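Local coordinates for protein Alpha/beta hydrolase (Enterobacter asburiae, PDB 6KMO) that probably hydrolyses ester bonds as an esterase or lipase of the alpha/beta hydrolase fold, at residues A[218-223]-A[276-281]. The protein carries 2 engineered substitutions. Sequence-based numbering, arbitrary orientation.
Sequences ASYNQF and LDVLRD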
# COMPACT_ATOMS: atom_id res chain seq x y z
N ALA A 218 20.82 2.16 6.77
CA ALA A 218 20.37 3.31 7.55
C ALA A 218 19.22 2.93 8.48
O ALA A 218 19.18 3.37 9.64
CB ALA A 218 19.98 4.46 6.62
N SER A 219 18.28 2.12 8.01
CA SER A 219 17.18 1.74 8.89
C SER A 219 17.65 0.84 10.03
O SER A 219 17.12 0.93 11.14
CB SER A 219 16.03 1.11 8.11
OG SER A 219 16.44 -0.02 7.34
N TYR A 220 18.65 -0.01 9.79
CA TYR A 220 19.20 -0.81 10.88
C TYR A 220 19.75 0.08 11.98
O TYR A 220 19.57 -0.21 13.17
CB TYR A 220 20.30 -1.73 10.35
CG TYR A 220 19.95 -3.20 10.34
CD1 TYR A 220 19.87 -3.94 11.51
CD2 TYR A 220 19.70 -3.86 9.14
CE1 TYR A 220 19.55 -5.30 11.49
CE2 TYR A 220 19.38 -5.20 9.11
CZ TYR A 220 19.30 -5.91 10.28
OH TYR A 220 19.00 -7.26 10.23
N ASN A 221 20.39 1.17 11.59
CA ASN A 221 20.97 2.08 12.57
C ASN A 221 19.90 2.94 13.23
O ASN A 221 19.91 3.12 14.46
CB ASN A 221 22.05 2.92 11.91
CG ASN A 221 23.24 2.09 11.44
OD1 ASN A 221 23.54 1.05 12.01
ND2 ASN A 221 23.90 2.54 10.39
N GLN A 222 18.94 3.44 12.46
CA GLN A 222 17.94 4.33 13.02
C GLN A 222 17.02 3.61 14.00
O GLN A 222 16.63 4.19 15.02
CB GLN A 222 17.13 4.97 11.90
CG GLN A 222 16.18 6.05 12.40
CD GLN A 222 15.61 6.87 11.27
OE1 GLN A 222 15.90 6.62 10.11
NE2 GLN A 222 14.79 7.86 11.61
N PHE A 223 16.66 2.36 13.73
CA PHE A 223 15.69 1.64 14.54
C PHE A 223 16.32 0.49 15.31
O PHE A 223 15.62 -0.46 15.68
CB PHE A 223 14.50 1.17 13.68
CG PHE A 223 13.95 2.28 12.80
CD1 PHE A 223 13.32 3.38 13.37
CD2 PHE A 223 14.11 2.26 11.43
CE1 PHE A 223 12.87 4.43 12.59
CE2 PHE A 223 13.65 3.32 10.65
CZ PHE A 223 13.04 4.41 11.25
N LEU A 276 9.22 1.95 10.39
CA LEU A 276 10.10 1.95 11.56
C LEU A 276 10.57 0.53 11.84
O LEU A 276 10.25 -0.04 12.89
CB LEU A 276 9.39 2.58 12.77
CG LEU A 276 9.00 4.05 12.57
CD1 LEU A 276 7.54 4.18 12.23
CD2 LEU A 276 9.34 4.90 13.80
N ASP A 277 11.33 -0.04 10.91
CA ASP A 277 11.80 -1.43 10.94
C ASP A 277 13.25 -1.44 10.48
O ASP A 277 13.57 -0.86 9.44
CB ASP A 277 10.91 -2.26 10.00
CG ASP A 277 11.22 -3.75 9.96
OD1 ASP A 277 12.24 -4.21 10.51
OD2 ASP A 277 10.40 -4.49 9.35
N VAL A 278 14.12 -2.09 11.25
CA VAL A 278 15.51 -2.25 10.83
C VAL A 278 15.61 -2.83 9.42
O VAL A 278 16.52 -2.48 8.67
CB VAL A 278 16.34 -3.09 11.82
CG1 VAL A 278 16.48 -2.36 13.16
CG2 VAL A 278 15.76 -4.48 12.02
N LEU A 279 14.68 -3.71 9.04
CA LEU A 279 14.69 -4.39 7.75
C LEU A 279 14.11 -3.56 6.62
O LEU A 279 14.13 -3.99 5.47
CB LEU A 279 13.89 -5.69 7.85
CG LEU A 279 14.33 -6.68 8.93
CD1 LEU A 279 13.37 -7.85 8.92
CD2 LEU A 279 15.77 -7.11 8.74
N ARG A 280 13.60 -2.36 6.90
CA ARG A 280 12.90 -1.60 5.87
C ARG A 280 13.77 -1.39 4.63
O ARG A 280 13.36 -1.66 3.50
CB ARG A 280 12.51 -0.24 6.44
CG ARG A 280 11.76 0.64 5.48
CD ARG A 280 11.75 2.06 6.01
NE ARG A 280 13.06 2.68 5.92
CZ ARG A 280 13.41 3.79 6.56
NH1 ARG A 280 12.58 4.39 7.39
NH2 ARG A 280 14.61 4.31 6.34
N ASP A 281 14.99 -0.91 4.83
CA ASP A 281 15.79 -0.49 3.69
C ASP A 281 16.18 -1.67 2.81
O ASP A 281 16.15 -1.56 1.58
CB ASP A 281 17.02 0.28 4.16
CG ASP A 281 16.70 1.69 4.60
OD1 ASP A 281 15.55 2.16 4.44
OD2 ASP A 281 17.66 2.33 5.09
O HOH W 1 20.34 2.18 3.82
O HOH W 2 13.95 6.75 8.16
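S219 and D281 exchange two hydrogen bonds where the short helix 218-222 meets the turn that follows strand 269-274 in this alpha/beta hydrolase fold. The hydroxyl OG of S219 gives a hydrogen bond to the backbone O of V278 (2.8 Å), reaching it from above the carbonyl plane, and takes one from the backbone N of D281 (3.0 Å, 158° at the hydrogen). A chi1 of 56° sets OG between its own N and carbonyl carbon, from where it reaches both V278 O and D281 N. S219 N donates to OD2 of D281 along a more bent path, 139° at the hydrogen; water 1 bridges the same OD2 to A218 N. The other carboxylate oxygen, OD1, receives NE and NH2 of R280 side-on in a salt bridge, both from one face of the carboxylate, and also accepts from ND2 of N24 of the second subunit. S219 CB lies over a face of the guanidinium, while NH1 comes to the edge of the F223 ring; water 2 links NH1 to OE1 of Q222. The F223 ring is sandwiched, with CG of Q222 on one face and CA of L276 centred over the other in a CH-pi contact, 3.7 Å from the ring centroid. V278 touches both aromatic residues: CB lies over the Y220 ring off-centre, 3.6 Å from CD1, and CG1 meets the backbone O of F223. M234 of helix 231-241 packs against both Y220 and V278. In the type I turn D277-R280, D277 OD1 accepts a capping hydrogen bond from L279 N, ahead of helix 280-292, while OD2 bonds to ND1 of H307, consistent with the acid-histidine pair of a hydrolase catalytic triad. Beside this turn, CD2 of L279 lies 3.6 Å from OH of Y220.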